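Local coordinates for protein biliverdin reductase (Synechocystis sp., PDB 5B3T) that probably reduces biliverdin with NADPH, as an NAD(P)H-dependent enzyme of the Gfo/Idh/MocA family acting in the heme-degrading pathway, at residues Q64-Q67 with A68-D72; Q289-E292 with A293-Y297; S311-A314 with L315-D319. All blocks are in the same frame, centred on the assembly; numbering follows the deposited sequence.

Contact 1 of 3, residues Q64-Q67 with A68-D72; sequences QSWQ and ALIND
Ser65 caps the helix 66-70: its OG accepts the backbone N-H of Ala68 at 3.1 Å, with an N-H...O angle of 154°. The hydroxyl reaches that N-H because chi1 of 67° sets OG between the backbone N and the carbonyl carbon, turned into the first turn of the helix; there OG also lies 3.3 Å from Ala68 CB. The Ser65 carbonyl adds a second tie, accepting Leu69 N. With an alanine here the Ala68 N-H would probably lose its capping acceptor and the first turn would be freer to fray.

Further along, Asn71 swings its amide back, CG anti to the carbonyl carbon and beside the backbone N, and ND2 donates to Gln67 O over 2.7 Å. The acceptor lies near the amide plane of Asn71, while the donor is tilted 30° from the carbonyl plane of Gln67. Asn71 N makes a weak bond to the same oxygen, which is thus gripped by main chain and side chain of one residue.

Trp66 meets Ile70 one turn on, CE3 standing 4.3 Å from Ile70 CG1, which lies at the ring edge. Gln67, bent at chi2, folds its CD over the centre of one indole face, 3.6 Å above the plane.

Within the Rossmann domain, Trp66 and Ile70 pack against helix 87-96 through Ala93, and Leu69 touches strands 14-19 and 38-44; Trp44 on the latter meets the Trp66 ring edge-to-face.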
ATOM      1  N   GLN A  64      -1.282   9.072  23.249  1.00 22.21           N
ATOM      2  CA  GLN A  64      -2.742   9.096  23.255  1.00 20.42           C
ATOM      3  C   GLN A  64      -3.317   9.620  21.943  1.00 20.96           C
ATOM      4  O   GLN A  64      -4.435   9.249  21.570  1.00 18.97           O
ATOM      5  CB  GLN A  64      -3.249   9.927  24.437  1.00 22.34           C
ATOM      6  CG  GLN A  64      -2.742  11.363  24.471  1.00 21.27           C
ATOM      7  CD  GLN A  64      -3.727  12.340  23.859  1.00 21.79           C
ATOM      8  OE1 GLN A  64      -4.848  11.973  23.513  1.00 21.29           O
ATOM      9  NE2 GLN A  64      -3.313  13.598  23.730  1.00 22.28           N
ATOM     10  N   SER A  65      -2.576  10.469  21.233  1.00 19.11           N
ATOM     11  CA  SER A  65      -2.980  10.966  19.926  1.00 20.09           C
ATOM     12  C   SER A  65      -1.786  10.916  18.984  1.00 18.65           C
ATOM     13  O   SER A  65      -0.636  11.028  19.417  1.00 18.37           O
ATOM     14  CB  SER A  65      -3.520  12.401  20.008  1.00 18.95           C
ATOM     15  OG  SER A  65      -2.496  13.313  20.367  1.00 17.07           O
ATOM     16  N   TRP A  66      -2.059  10.740  17.688  1.00 17.88           N
ATOM     17  CA  TRP A  66      -0.960  10.789  16.730  1.00 18.83           C
ATOM     18  C   TRP A  66      -0.428  12.208  16.572  1.00 18.18           C
ATOM     19  O   TRP A  66       0.758  12.391  16.274  1.00 18.38           O
ATOM     20  CB  TRP A  66      -1.377  10.201  15.376  1.00 17.39           C
ATOM     21  CG  TRP A  66      -2.490  10.901  14.639  1.00 16.89           C
ATOM     22  CD1 TRP A  66      -3.792  10.498  14.549  1.00 17.00           C
ATOM     23  CD2 TRP A  66      -2.387  12.092  13.846  1.00 15.73           C
ATOM     24  NE1 TRP A  66      -4.508  11.374  13.768  1.00 16.42           N
ATOM     25  CE2 TRP A  66      -3.669  12.361  13.325  1.00 17.70           C
ATOM     26  CE3 TRP A  66      -1.337  12.963  13.535  1.00 17.15           C
ATOM     27  CZ2 TRP A  66      -3.928  13.464  12.513  1.00 16.09           C
ATOM     28  CZ3 TRP A  66      -1.597  14.057  12.730  1.00 18.28           C
ATOM     29  CH2 TRP A  66      -2.882  14.298  12.228  1.00 17.39           C
ATOM     30  N   GLN A  67      -1.279  13.218  16.781  1.00 17.47           N
ATOM     31  CA  GLN A  67      -0.810  14.602  16.767  1.00 18.49           C
ATOM     32  C   GLN A  67       0.285  14.822  17.802  1.00 19.09           C
ATOM     33  O   GLN A  67       1.288  15.491  17.525  1.00 18.67           O
ATOM     34  CB  GLN A  67      -1.976  15.562  17.021  1.00 19.44           C
ATOM     35  CG  GLN A  67      -3.046  15.575  15.941  1.00 18.58           C
ATOM     36  CD  GLN A  67      -4.114  14.524  16.159  1.00 18.70           C
ATOM     37  OE1 GLN A  67      -3.907  13.551  16.886  1.00 18.63           O
ATOM     38  NE2 GLN A  67      -5.270  14.718  15.534  1.00 20.06           N
ATOM     39  N   ALA A  68       0.112  14.264  19.002  1.00 19.10           N
ATOM     40  CA  ALA A  68       1.149  14.374  20.021  1.00 20.92           C
ATOM     41  C   ALA A  68       2.404  13.611  19.616  1.00 20.95           C
ATOM     42  O   ALA A  68       3.525  14.065  19.878  1.00 21.19           O
ATOM     43  CB  ALA A  68       0.625  13.867  21.365  1.00 20.71           C
ATOM     44  N   LEU A  69       2.238  12.449  18.980  1.00 17.89           N
ATOM     45  CA  LEU A  69       3.390  11.662  18.548  1.00 19.58           C
ATOM     46  C   LEU A  69       4.254  12.442  17.566  1.00 19.23           C
ATOM     47  O   LEU A  69       5.474  12.533  17.733  1.00 19.56           O
ATOM     48  CB  LEU A  69       2.925  10.343  17.926  1.00 18.69           C
ATOM     49  CG  LEU A  69       4.003   9.357  17.457  1.00 19.48           C
ATOM     50  CD1 LEU A  69       3.494   7.942  17.609  1.00 19.89           C
ATOM     51  CD2 LEU A  69       4.419   9.601  16.008  1.00 19.44           C
ATOM     52  N   ILE A  70       3.637  13.005  16.524  1.00 19.63           N
ATOM     53  CA  ILE A  70       4.414  13.648  15.471  1.00 20.32           C
ATOM     54  C   ILE A  70       5.048  14.951  15.941  1.00 21.37           C
ATOM     55  O   ILE A  70       5.989  15.440  15.304  1.00 20.90           O
ATOM     56  CB  ILE A  70       3.542  13.879  14.220  1.00 19.15           C
ATOM     57  CG1 ILE A  70       2.364  14.803  14.536  1.00 19.00           C
ATOM     58  CG2 ILE A  70       3.050  12.550  13.655  1.00 16.88           C
ATOM     59  CD1 ILE A  70       2.498  16.186  13.929  1.00 22.29           C
ATOM     60  N   ASN A  71       4.568  15.527  17.042  1.00 20.23           N
ATOM     61  CA  ASN A  71       5.151  16.743  17.593  1.00 22.50           C
ATOM     62  C   ASN A  71       6.155  16.472  18.709  1.00 23.13           C
ATOM     63  O   ASN A  71       6.697  17.426  19.279  1.00 24.51           O
ATOM     64  CB  ASN A  71       4.049  17.677  18.108  1.00 20.01           C
ATOM     65  CG  ASN A  71       3.313  18.387  16.986  1.00 21.63           C
ATOM     66  OD1 ASN A  71       3.812  19.363  16.423  1.00 24.14           O
ATOM     67  ND2 ASN A  71       2.119  17.909  16.661  1.00 22.25           N
ATOM     68  N   ASP A  72       6.413  15.210  19.031  1.00 22.26           N
ATOM     69  CA  ASP A  72       7.384  14.859  20.065  1.00 25.09           C
ATOM     70  C   ASP A  72       8.783  15.265  19.614  1.00 25.48           C
ATOM     71  O   ASP A  72       9.235  14.818  18.551  1.00 22.48           O
ATOM     72  CB  ASP A  72       7.321  13.355  20.348  1.00 24.23           C
ATOM     73  CG  ASP A  72       8.187  12.927  21.530  1.00 25.87           C
ATOM     74  OD1 ASP A  72       9.099  13.675  21.940  1.00 28.21           O
ATOM     75  OD2 ASP A  72       7.949  11.819  22.054  1.00 28.50           O
TER

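Contact 2 of 3, residues Q289-E292 with A293-Y297; sequences QDTE and AVLDY
Asp290 and Val294 lie one turn apart on helix 283-300, joined by a main-chain bond from Val294 N to Asp290 O, while the Asp290 carboxylate is held from outside: OD2 forms a salt bridge with Arg28 and OD1 a hydrogen bond with His129. Both carboxylate oxygens therefore have partners, and a nearby arginine would be expected to favour the charged form. Asp296 is likewise gripped twice, by salt bridges to Arg37 and Lys302, and Glu292 pairs with Arg288 a turn earlier. The carboxylates of Glu292 and Asp296 lie 6.8 Å apart, from Glu292 OE1 to Asp296 OD1, and each has basic partnership of its own.

Four consecutive i to i+4 bonds join the halves. The straightest is Leu295 N to Thr291 O, 2.9 Å with an N-H...O angle of 167°; Ala293 N to Gln289 O and Asp296 N to Glu292 O are also 2.9 Å long. The unbroken run of i to i+4 bonds is what marks these residues as regular alpha-helix.

Apolar branches lie along the same carbonyls. Val294 CG2, anti to its carbonyl carbon because chi1 is 165°, comes 3.4 Å from Asp290 O and 4.2 Å from Asp290 OD2. Leu295 CG sits 3.4 Å from Thr291 O, and CD1 reaches to 4.5 Å from Thr291 CG2.

Thr291 and Leu295 both rest on Phe32 of helix 23-34, whereas Asp290 and Val294 face strand 128-131, an outermost strand of the parallel sheet: this helix of the C-terminal alpha/beta region is laid across the Rossmann domain.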
ATOM      1  N   GLN A 289      14.620  -5.034   4.015  1.00 18.22           N
ATOM      2  CA  GLN A 289      15.510  -4.379   3.060  1.00 20.90           C
ATOM      3  C   GLN A 289      15.137  -2.913   2.875  1.00 19.74           C
ATOM      4  O   GLN A 289      16.015  -2.047   2.798  1.00 20.85           O
ATOM      5  CB  GLN A 289      15.482  -5.111   1.717  1.00 21.27           C
ATOM      6  CG  GLN A 289      15.974  -6.550   1.778  1.00 23.95           C
ATOM      7  CD  GLN A 289      17.265  -6.693   2.565  1.00 31.98           C
ATOM      8  OE1 GLN A 289      17.326  -7.427   3.553  1.00 36.06           O
ATOM      9  NE2 GLN A 289      18.304  -5.989   2.133  1.00 30.95           N
ATOM     10  N   ASP A 290      13.837  -2.615   2.807  1.00 17.97           N
ATOM     11  CA  ASP A 290      13.415  -1.229   2.646  1.00 17.81           C
ATOM     12  C   ASP A 290      13.733  -0.406   3.888  1.00 18.57           C
ATOM     13  O   ASP A 290      14.213   0.727   3.780  1.00 16.75           O
ATOM     14  CB  ASP A 290      11.925  -1.161   2.328  1.00 18.67           C
ATOM     15  CG  ASP A 290      11.479   0.235   1.947  1.00 20.63           C
ATOM     16  OD1 ASP A 290      11.703   0.632   0.783  1.00 21.15           O
ATOM     17  OD2 ASP A 290      10.915   0.938   2.812  1.00 20.29           O
ATOM     18  N   THR A 291      13.474  -0.961   5.075  1.00 17.79           N
ATOM     19  CA  THR A 291      13.798  -0.249   6.306  1.00 18.64           C
ATOM     20  C   THR A 291      15.294   0.013   6.408  1.00 19.28           C
ATOM     21  O   THR A 291      15.716   1.108   6.796  1.00 18.13           O
ATOM     22  CB  THR A 291      13.315  -1.041   7.522  1.00 17.77           C
ATOM     23  OG1 THR A 291      11.907  -1.270   7.416  1.00 16.53           O
ATOM     24  CG2 THR A 291      13.599  -0.270   8.806  1.00 19.60           C
ATOM     25  N   GLU A 292      16.113  -0.980   6.052  1.00 18.35           N
ATOM     26  CA  GLU A 292      17.559  -0.799   6.119  1.00 19.75           C
ATOM     27  C   GLU A 292      18.038   0.219   5.091  1.00 21.24           C
ATOM     28  O   GLU A 292      18.979   0.977   5.353  1.00 22.00           O
ATOM     29  CB  GLU A 292      18.263  -2.143   5.938  1.00 20.18           C
ATOM     30  CG  GLU A 292      18.048  -3.091   7.110  1.00 22.33           C
ATOM     31  CD  GLU A 292      18.674  -4.456   6.898  1.00 24.00           C
ATOM     32  OE1 GLU A 292      19.057  -4.770   5.753  1.00 23.42           O
ATOM     33  OE2 GLU A 292      18.785  -5.215   7.884  1.00 26.00           O
ATOM     34  N   ALA A 293      17.399   0.258   3.917  1.00 17.33           N
ATOM     35  CA  ALA A 293      17.734   1.284   2.935  1.00 19.26           C
ATOM     36  C   ALA A 293      17.404   2.675   3.462  1.00 21.12           C
ATOM     37  O   ALA A 293      18.167   3.625   3.251  1.00 19.60           O
ATOM     38  CB  ALA A 293      16.999   1.014   1.622  1.00 21.40           C
ATOM     39  N   VAL A 294      16.269   2.811   4.155  1.00 19.13           N
ATOM     40  CA  VAL A 294      15.900   4.095   4.746  1.00 19.23           C
ATOM     41  C   VAL A 294      16.920   4.507   5.796  1.00 18.92           C
ATOM     42  O   VAL A 294      17.365   5.660   5.835  1.00 18.81           O
ATOM     43  CB  VAL A 294      14.477   4.020   5.333  1.00 19.10           C
ATOM     44  CG1 VAL A 294      14.216   5.192   6.261  1.00 18.66           C
ATOM     45  CG2 VAL A 294      13.441   3.982   4.215  1.00 19.64           C
ATOM     46  N   LEU A 295      17.307   3.573   6.662  1.00 19.01           N
ATOM     47  CA  LEU A 295      18.344   3.861   7.645  1.00 22.28           C
ATOM     48  C   LEU A 295      19.644   4.268   6.966  1.00 22.39           C
ATOM     49  O   LEU A 295      20.326   5.196   7.416  1.00 20.87           O
ATOM     50  CB  LEU A 295      18.555   2.640   8.543  1.00 20.49           C
ATOM     51  CG  LEU A 295      17.379   2.400   9.493  1.00 20.69           C
ATOM     52  CD1 LEU A 295      17.561   1.133  10.306  1.00 22.03           C
ATOM     53  CD2 LEU A 295      17.196   3.602  10.408  1.00 22.32           C
ATOM     54  N   ASP A 296      19.992   3.594   5.868  1.00 22.60           N
ATOM     55  CA  ASP A 296      21.178   3.965   5.102  1.00 24.49           C
ATOM     56  C   ASP A 296      21.104   5.418   4.655  1.00 24.11           C
ATOM     57  O   ASP A 296      22.045   6.193   4.858  1.00 23.29           O
ATOM     58  CB  ASP A 296      21.335   3.040   3.889  1.00 24.59           C
ATOM     59  CG  ASP A 296      22.468   2.031   4.054  1.00 29.83           C
ATOM     60  OD1 ASP A 296      22.338   1.089   4.872  1.00 30.89           O
ATOM     61  OD2 ASP A 296      23.486   2.163   3.334  1.00 41.21           O
ATOM     62  N   TYR A 297      19.981   5.807   4.055  1.00 21.50           N
ATOM     63  CA  TYR A 297      19.833   7.178   3.575  1.00 21.78           C
ATOM     64  C   TYR A 297      19.973   8.182   4.713  1.00 23.35           C
ATOM     65  O   TYR A 297      20.667   9.195   4.579  1.00 22.71           O
ATOM     66  CB  TYR A 297      18.486   7.367   2.865  1.00 21.39           C
ATOM     67  CG  TYR A 297      18.227   8.808   2.527  1.00 22.44           C
ATOM     68  CD1 TYR A 297      18.910   9.423   1.485  1.00 23.80           C
ATOM     69  CD2 TYR A 297      17.321   9.565   3.264  1.00 23.61           C
ATOM     70  CE1 TYR A 297      18.687  10.743   1.177  1.00 24.93           C
ATOM     71  CE2 TYR A 297      17.096  10.885   2.960  1.00 25.16           C
ATOM     72  CZ  TYR A 297      17.781  11.467   1.917  1.00 25.85           C
ATOM     73  OH  TYR A 297      17.557  12.783   1.610  1.00 28.96           O
TER

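Contact 3 of 3, residues S311-A314 with L315-D319; sequences SLYA and LEVAD
Ser311 to Asp319 form continuous alpha-helix, part of helix 309-325 in the C-terminal alpha/beta region of this Gfo/Idh/MocA-family protein. Four i to i+4 bonds tie the halves together: Leu315 N to Ser311 O, Glu316 N to Leu312 O, Val317 N to Tyr313 O and Ala318 N to Ala314 O. The third is the shortest at 2.8 Å, and its donor sits almost on the extension of the Tyr313 carbonyl; in the other three the donor is tilted from the carbonyl plane.

Among the side chains, Tyr313 carries the contact. With CG anti to the backbone N (chi1 -175°), the ring leans toward the following turn, where two residues meet it differently. Glu316, extended beyond CG, brings its carboxylate to the ring edge: OE1 is 3.8 Å from Tyr313 CD1 and OE2 is 3.9 Å from Tyr313 CE1. Ring and carboxylate planes are 78° apart, so the acid meets the ring's C-H rim steeply turned. The phenol is fixed at its far end by a hydrogen bond from Val199 N to OH.

Other side chains of the helix meet its neighbours. Ala314 touches Tyr105, a residue that contacts NADP(+) in another structure of this protein, and also Ser187 of helix 183-189; Val317 packs on Leu186 of that helix. Leu312 and Glu316 face helix 111-124.

Val317 completes the Tyr313 environment with a CH-pi contact, its CG2 standing over one ring face, 3.9 Å from the centroid and 22° off the normal.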
ATOM      1  N   SER A 311       4.568   5.902  -6.524  1.00 17.29           N
ATOM      2  CA  SER A 311       3.367   6.095  -5.717  1.00 16.80           C
ATOM      3  C   SER A 311       2.533   7.263  -6.226  1.00 17.54           C
ATOM      4  O   SER A 311       1.303   7.249  -6.087  1.00 14.78           O
ATOM      5  CB  SER A 311       3.745   6.311  -4.253  1.00 17.54           C
ATOM      6  OG  SER A 311       4.367   5.157  -3.719  1.00 17.76           O
ATOM      7  N   LEU A 312       3.176   8.279  -6.808  1.00 16.78           N
ATOM      8  CA  LEU A 312       2.425   9.384  -7.393  1.00 16.65           C
ATOM      9  C   LEU A 312       1.609   8.923  -8.591  1.00 15.76           C
ATOM     10  O   LEU A 312       0.473   9.372  -8.783  1.00 15.22           O
ATOM     11  CB  LEU A 312       3.365  10.519  -7.797  1.00 17.21           C
ATOM     12  CG  LEU A 312       3.848  11.460  -6.694  1.00 19.48           C
ATOM     13  CD1 LEU A 312       4.871  12.436  -7.253  1.00 19.75           C
ATOM     14  CD2 LEU A 312       2.674  12.204  -6.073  1.00 19.02           C
ATOM     15  N   TYR A 313       2.165   8.027  -9.411  1.00 15.48           N
ATOM     16  CA  TYR A 313       1.410   7.556 -10.567  1.00 17.73           C
ATOM     17  C   TYR A 313       0.260   6.654 -10.143  1.00 14.87           C
ATOM     18  O   TYR A 313      -0.836   6.735 -10.708  1.00 14.52           O
ATOM     19  CB  TYR A 313       2.311   6.823 -11.558  1.00 17.04           C
ATOM     20  CG  TYR A 313       1.541   6.448 -12.800  1.00 18.09           C
ATOM     21  CD1 TYR A 313       0.944   7.431 -13.577  1.00 17.33           C
ATOM     22  CD2 TYR A 313       1.376   5.122 -13.178  1.00 17.40           C
ATOM     23  CE1 TYR A 313       0.223   7.112 -14.703  1.00 17.00           C
ATOM     24  CE2 TYR A 313       0.649   4.790 -14.311  1.00 17.89           C
ATOM     25  CZ  TYR A 313       0.077   5.794 -15.067  1.00 18.66           C
ATOM     26  OH  TYR A 313      -0.648   5.484 -16.193  1.00 19.36           O
ATOM     27  N   ALA A 314       0.496   5.779  -9.160  1.00 14.64           N
ATOM     28  CA  ALA A 314      -0.590   4.973  -8.614  1.00 14.79           C
ATOM     29  C   ALA A 314      -1.712   5.862  -8.097  1.00 16.11           C
ATOM     30  O   ALA A 314      -2.897   5.539  -8.251  1.00 13.86           O
ATOM     31  CB  ALA A 314      -0.061   4.066  -7.503  1.00 15.31           C
ATOM     32  N   LEU A 315      -1.352   6.996  -7.494  1.00 14.60           N
ATOM     33  CA  LEU A 315      -2.347   7.964  -7.052  1.00 14.42           C
ATOM     34  C   LEU A 315      -3.084   8.575  -8.238  1.00 15.20           C
ATOM     35  O   LEU A 315      -4.303   8.768  -8.187  1.00 16.86           O
ATOM     36  CB  LEU A 315      -1.662   9.039  -6.206  1.00 17.20           C
ATOM     37  CG  LEU A 315      -2.451  10.139  -5.496  1.00 18.64           C
ATOM     38  CD1 LEU A 315      -3.726   9.605  -4.855  1.00 16.28           C
ATOM     39  CD2 LEU A 315      -1.551  10.795  -4.451  1.00 16.78           C
ATOM     40  N   GLU A 316      -2.360   8.874  -9.321  1.00 15.68           N
ATOM     41  CA  GLU A 316      -3.011   9.391 -10.523  1.00 15.70           C
ATOM     42  C   GLU A 316      -4.001   8.382 -11.089  1.00 16.15           C
ATOM     43  O   GLU A 316      -5.117   8.747 -11.478  1.00 15.62           O
ATOM     44  CB  GLU A 316      -1.964   9.761 -11.578  1.00 16.54           C
ATOM     45  CG  GLU A 316      -2.564  10.174 -12.918  1.00 18.70           C
ATOM     46  CD  GLU A 316      -1.511  10.523 -13.960  1.00 18.33           C
ATOM     47  OE1 GLU A 316      -0.397  10.934 -13.574  1.00 20.10           O
ATOM     48  OE2 GLU A 316      -1.800  10.386 -15.168  1.00 22.66           O
ATOM     49  N   VAL A 317      -3.613   7.106 -11.138  1.00 13.99           N
ATOM     50  CA  VAL A 317      -4.507   6.072 -11.653  1.00 15.56           C
ATOM     51  C   VAL A 317      -5.755   5.962 -10.785  1.00 15.11           C
ATOM     52  O   VAL A 317      -6.866   5.764 -11.292  1.00 15.83           O
ATOM     53  CB  VAL A 317      -3.763   4.727 -11.753  1.00 14.92           C
ATOM     54  CG1 VAL A 317      -4.729   3.609 -12.112  1.00 14.30           C
ATOM     55  CG2 VAL A 317      -2.649   4.819 -12.781  1.00 15.42           C
ATOM     56  N   ALA A 318      -5.594   6.094  -9.465  1.00 15.06           N
ATOM     57  CA  ALA A 318      -6.745   6.022  -8.568  1.00 16.15           C
ATOM     58  C   ALA A 318      -7.685   7.204  -8.775  1.00 15.98           C
ATOM     59  O   ALA A 318      -8.910   7.033  -8.791  1.00 17.15           O
ATOM     60  CB  ALA A 318      -6.277   5.952  -7.115  1.00 14.25           C
ATOM     61  N   ASP A 319      -7.134   8.411  -8.928  1.00 16.25           N
ATOM     62  CA  ASP A 319      -7.964   9.569  -9.251  1.00 17.74           C
ATOM     63  C   ASP A 319      -8.730   9.349 -10.547  1.00 16.33           C
ATOM     64  O   ASP A 319      -9.924   9.658 -10.638  1.00 16.62           O
ATOM     65  CB  ASP A 319      -7.106  10.831  -9.359  1.00 16.49           C
ATOM     66  CG  ASP A 319      -6.545  11.273  -8.027  1.00 20.47           C
ATOM     67  OD1 ASP A 319      -7.035  10.794  -6.985  1.00 19.66           O
ATOM     68  OD2 ASP A 319      -5.630  12.123  -8.019  1.00 20.84           O
TER

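In the fold
The three contacts are separate turns of different helices, in series along the chain. Contact 1 lies in the Rossmann range, its centre 24 Å from that of contact 2 and 28 Å from that of contact 3. Contacts 2 and 3 sit on the consecutive helices 283-300 and 309-325, their nearest atoms about 10 Å apart. The NADP(+) site is empty in this apo chain, and the contacts lie at different distances from residues that bind the cofactor in another structure of the protein. Contact 3 comes closest: the Ala314 side chain is about 4 Å from that of Tyr105. Thr291 in contact 2 is about 9 Å from Ala24, and Trp66 in contact 1 about 8 Å from Asn46, both side chain to side chain.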